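Local coordinates for protein isomerase prhC (Penicillium brasilianum, PDB 5X9J) that acts as an isomerase in the biosynthesis of the fungal meroterpenoid paraherquonin, working as a homodimer of the trt14 family, at residues 26-38 with 97-111. Numbering follows the deposited sequence.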
# COMPACT_ATOMS: atom_id res chain seq x y z
N THR B 26 -21.65 11.30 -6.43
CA THR B 26 -20.25 11.54 -6.12
C THR B 26 -19.46 10.24 -6.13
O THR B 26 -18.34 10.19 -6.64
CB THR B 26 -20.12 12.25 -4.76
OG1 THR B 26 -20.74 13.54 -4.84
CG2 THR B 26 -18.64 12.44 -4.38
N ARG B 27 -20.05 9.15 -5.62
CA ARG B 27 -19.34 7.87 -5.61
C ARG B 27 -18.97 7.44 -7.03
O ARG B 27 -17.84 7.02 -7.29
CB ARG B 27 -20.17 6.79 -4.92
CG ARG B 27 -19.57 5.38 -5.05
CD ARG B 27 -20.31 4.34 -4.22
NE ARG B 27 -20.20 4.71 -2.82
CZ ARG B 27 -19.38 4.13 -1.94
NH1 ARG B 27 -18.61 3.11 -2.29
NH2 ARG B 27 -19.37 4.58 -0.70
N GLU B 28 -19.91 7.58 -7.97
CA GLU B 28 -19.65 7.16 -9.35
C GLU B 28 -18.58 8.04 -9.99
O GLU B 28 -17.71 7.53 -10.71
CB GLU B 28 -20.94 7.19 -10.17
CG GLU B 28 -21.99 6.22 -9.67
CD GLU B 28 -23.34 6.40 -10.35
OE1 GLU B 28 -23.62 5.67 -11.32
OE2 GLU B 28 -24.11 7.27 -9.92
N LYS B 29 -18.63 9.35 -9.76
CA LYS B 29 -17.61 10.24 -10.30
C LYS B 29 -16.22 9.88 -9.77
O LYS B 29 -15.24 9.94 -10.51
CB LYS B 29 -17.92 11.70 -9.96
CG LYS B 29 -19.20 12.26 -10.57
CD LYS B 29 -19.32 13.74 -10.24
CE LYS B 29 -20.77 14.19 -10.14
NZ LYS B 29 -20.88 15.58 -9.59
N LEU B 30 -16.13 9.52 -8.49
CA LEU B 30 -14.83 9.16 -7.94
C LEU B 30 -14.32 7.86 -8.54
O LEU B 30 -13.14 7.75 -8.87
CB LEU B 30 -14.92 9.07 -6.41
CG LEU B 30 -15.03 10.41 -5.68
CD1 LEU B 30 -15.38 10.21 -4.22
CD2 LEU B 30 -13.73 11.21 -5.79
N ILE B 31 -15.21 6.87 -8.70
CA ILE B 31 -14.81 5.62 -9.33
C ILE B 31 -14.39 5.87 -10.77
O ILE B 31 -13.36 5.36 -11.23
CB ILE B 31 -15.96 4.59 -9.24
CG1 ILE B 31 -16.17 4.18 -7.78
CG2 ILE B 31 -15.67 3.34 -10.10
CD1 ILE B 31 -17.48 3.45 -7.54
N ALA B 32 -15.15 6.69 -11.50
CA ALA B 32 -14.78 7.02 -12.88
C ALA B 32 -13.44 7.73 -12.93
O ALA B 32 -12.63 7.50 -13.84
CB ALA B 32 -15.86 7.89 -13.52
N LEU B 33 -13.18 8.62 -11.97
CA LEU B 33 -11.89 9.31 -11.94
C LEU B 33 -10.74 8.33 -11.75
O LEU B 33 -9.70 8.46 -12.40
CB LEU B 33 -11.90 10.37 -10.83
CG LEU B 33 -10.62 11.21 -10.75
CD1 LEU B 33 -10.47 12.06 -12.00
CD2 LEU B 33 -10.62 12.10 -9.51
N ALA B 34 -10.92 7.32 -10.90
CA ALA B 34 -9.87 6.33 -10.67
C ALA B 34 -9.58 5.53 -11.93
O ALA B 34 -8.41 5.32 -12.30
CB ALA B 34 -10.27 5.41 -9.51
N HIS B 35 -10.63 5.06 -12.60
CA HIS B 35 -10.42 4.33 -13.86
C HIS B 35 -9.77 5.22 -14.91
O HIS B 35 -8.88 4.78 -15.65
CB HIS B 35 -11.75 3.79 -14.38
CG HIS B 35 -12.26 2.63 -13.61
ND1 HIS B 35 -11.64 1.40 -13.61
CD2 HIS B 35 -13.35 2.49 -12.81
CE1 HIS B 35 -12.32 0.56 -12.85
NE2 HIS B 35 -13.36 1.20 -12.35
N LYS B 36 -10.19 6.49 -14.98
CA LYS B 36 -9.61 7.42 -15.94
C LYS B 36 -8.13 7.66 -15.65
O LYS B 36 -7.30 7.65 -16.57
CB LYS B 36 -10.38 8.74 -15.90
CG LYS B 36 -9.83 9.81 -16.84
CD LYS B 36 -10.76 11.02 -16.86
CE LYS B 36 -10.34 12.04 -17.92
NZ LYS B 36 -11.15 13.28 -17.80
N PHE B 37 -7.80 7.90 -14.38
CA PHE B 37 -6.40 7.98 -13.95
C PHE B 37 -5.59 6.80 -14.49
O PHE B 37 -4.53 6.99 -15.09
CB PHE B 37 -6.36 8.02 -12.42
CG PHE B 37 -4.98 7.98 -11.84
CD1 PHE B 37 -4.42 6.78 -11.42
CD2 PHE B 37 -4.25 9.15 -11.68
CE1 PHE B 37 -3.14 6.74 -10.87
CE2 PHE B 37 -2.96 9.12 -11.12
CZ PHE B 37 -2.41 7.91 -10.73
N CYS B 38 -6.09 5.58 -14.30
CA CYS B 38 -5.35 4.39 -14.75
C CYS B 38 -5.25 4.31 -16.27
O CYS B 38 -4.18 4.03 -16.81
CB CYS B 38 -6.00 3.14 -14.18
SG CYS B 38 -5.80 3.02 -12.35
N GLU B 97 -11.74 -4.87 -7.63
CA GLU B 97 -12.50 -3.63 -7.50
C GLU B 97 -13.41 -3.62 -6.29
O GLU B 97 -13.75 -2.53 -5.82
CB GLU B 97 -13.34 -3.39 -8.76
CG GLU B 97 -12.57 -2.76 -9.88
CD GLU B 97 -13.39 -2.62 -11.16
OE1 GLU B 97 -14.52 -2.06 -11.10
OE2 GLU B 97 -12.90 -3.08 -12.21
N GLY B 98 -13.81 -4.78 -5.80
CA GLY B 98 -14.64 -4.83 -4.60
C GLY B 98 -13.95 -4.31 -3.35
O GLY B 98 -14.63 -4.04 -2.35
N THR B 99 -12.62 -4.18 -3.35
CA THR B 99 -11.95 -3.71 -2.15
C THR B 99 -11.71 -2.21 -2.17
O THR B 99 -11.16 -1.66 -1.20
CB THR B 99 -10.62 -4.44 -1.94
OG1 THR B 99 -9.70 -4.07 -2.96
CG2 THR B 99 -10.87 -5.91 -2.00
N MET B 100 -12.14 -1.54 -3.24
CA MET B 100 -12.02 -0.10 -3.39
C MET B 100 -12.69 0.63 -2.23
O MET B 100 -13.72 0.19 -1.71
CB MET B 100 -12.68 0.27 -4.71
CG MET B 100 -12.52 1.65 -5.19
SD MET B 100 -13.29 1.67 -6.84
CE MET B 100 -12.08 0.81 -7.81
N VAL B 101 -12.11 1.75 -1.81
CA VAL B 101 -12.63 2.54 -0.70
C VAL B 101 -12.95 3.93 -1.23
O VAL B 101 -12.05 4.63 -1.70
CB VAL B 101 -11.62 2.62 0.46
CG1 VAL B 101 -12.24 3.34 1.68
CG2 VAL B 101 -11.14 1.20 0.84
N VAL B 102 -14.22 4.32 -1.18
CA VAL B 102 -14.66 5.59 -1.77
C VAL B 102 -15.19 6.51 -0.67
O VAL B 102 -16.16 6.18 0.02
CB VAL B 102 -15.73 5.37 -2.85
CG1 VAL B 102 -15.93 6.65 -3.63
CG2 VAL B 102 -15.33 4.23 -3.79
N ASP B 103 -14.56 7.68 -0.53
CA ASP B 103 -14.89 8.67 0.51
C ASP B 103 -15.58 9.85 -0.17
O ASP B 103 -14.93 10.79 -0.62
CB ASP B 103 -13.63 9.11 1.28
CG ASP B 103 -13.95 9.91 2.55
OD1 ASP B 103 -15.05 10.52 2.64
OD2 ASP B 103 -13.10 9.92 3.48
N GLU B 104 -16.92 9.80 -0.22
CA GLU B 104 -17.68 10.81 -0.95
C GLU B 104 -17.57 12.19 -0.29
O GLU B 104 -17.42 13.20 -0.98
CB GLU B 104 -19.14 10.38 -1.05
CG GLU B 104 -19.33 9.08 -1.83
CD GLU B 104 -20.67 8.41 -1.56
OE1 GLU B 104 -21.71 9.12 -1.57
OE2 GLU B 104 -20.69 7.19 -1.31
N ALA B 105 -17.63 12.24 1.04
CA ALA B 105 -17.52 13.51 1.74
C ALA B 105 -16.16 14.16 1.52
O ALA B 105 -16.06 15.37 1.28
CB ALA B 105 -17.77 13.32 3.23
N ALA B 106 -15.08 13.38 1.59
CA ALA B 106 -13.75 13.95 1.45
C ALA B 106 -13.26 13.99 0.01
O ALA B 106 -12.20 14.57 -0.24
CB ALA B 106 -12.75 13.18 2.32
N LYS B 107 -14.00 13.40 -0.93
CA LYS B 107 -13.60 13.32 -2.34
C LYS B 107 -12.26 12.59 -2.48
O LYS B 107 -11.35 13.03 -3.19
CB LYS B 107 -13.53 14.71 -2.98
CG LYS B 107 -14.77 15.59 -2.73
CD LYS B 107 -15.99 15.07 -3.45
CE LYS B 107 -17.18 16.02 -3.28
NZ LYS B 107 -17.69 16.03 -1.88
N LYS B 108 -12.15 11.46 -1.79
CA LYS B 108 -10.97 10.60 -1.85
C LYS B 108 -11.38 9.20 -2.28
O LYS B 108 -12.49 8.74 -2.00
CB LYS B 108 -10.27 10.50 -0.49
CG LYS B 108 -9.35 11.64 -0.12
CD LYS B 108 -9.00 11.50 1.37
CE LYS B 108 -7.63 12.09 1.70
NZ LYS B 108 -7.60 13.58 1.74
N ILE B 109 -10.45 8.50 -2.92
CA ILE B 109 -10.70 7.12 -3.30
C ILE B 109 -9.40 6.34 -3.20
O ILE B 109 -8.33 6.82 -3.60
CB ILE B 109 -11.33 7.03 -4.71
CG1 ILE B 109 -11.65 5.58 -5.08
CG2 ILE B 109 -10.44 7.72 -5.76
CD1 ILE B 109 -12.63 5.45 -6.30
N ALA B 110 -9.48 5.15 -2.62
CA ALA B 110 -8.33 4.26 -2.54
C ALA B 110 -8.66 3.01 -3.35
O ALA B 110 -9.75 2.46 -3.21
CB ALA B 110 -8.01 3.88 -1.09
N PHE B 111 -7.73 2.58 -4.19
CA PHE B 111 -7.99 1.40 -5.00
C PHE B 111 -6.71 0.61 -5.21
O PHE B 111 -5.61 1.16 -5.18
CB PHE B 111 -8.62 1.77 -6.36
CG PHE B 111 -7.79 2.73 -7.17
CD1 PHE B 111 -6.88 2.27 -8.12
CD2 PHE B 111 -7.94 4.10 -7.01
CE1 PHE B 111 -6.15 3.15 -8.89
CE2 PHE B 111 -7.21 4.99 -7.76
CZ PHE B 111 -6.31 4.51 -8.72
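Helix 26-38 lies across the β-hairpin of strands 101-103 and 108-111, its axis 8.7 Å from that of 108-111 at 51° and running obliquely against 101-103. The backbones come closest at the first turn of the helix, where R27 CA and E104 CA stand 5.8 Å apart, beside the hairpin turn with its G1 bulge at K107 and K108. There R27 grips E104 side-on: NE (2.9 Å) and NH2 (3.0 Å) of R27 both bond to OE2 of E104, with the guanidinium and carboxylate planes almost perpendicular. A bend at chi3 (-62°) turns the guanidinium so that one face lies over CB of V102, 3.7 Å from NH1 of R27. Further along, L30 sets CD1 against CG1 of V102, and CD1 of I109 pushes up to the L30 carbonyl O (3.5 Å) while also touching I31 and A34. The F111 ring fills the next interval: its CE2 lies 3.5 Å from CB of A34, its CE1 meets SG of C38 obliquely, and its CZ approaches F37. Strands 90-94 and 124-134 border this apolar layer. At the dimer interface, R27 NH2 also forms a salt bridge with D103 of the second subunit. A methionine in place of R27 would probably leave both E104 and that D103 without their cationic mate, even if it still packed on V102. The contact thus joins an apolar helix-on-sheet seam to a charged end, where one arginine ties the helix start both to its own hairpin and to the partner subunit.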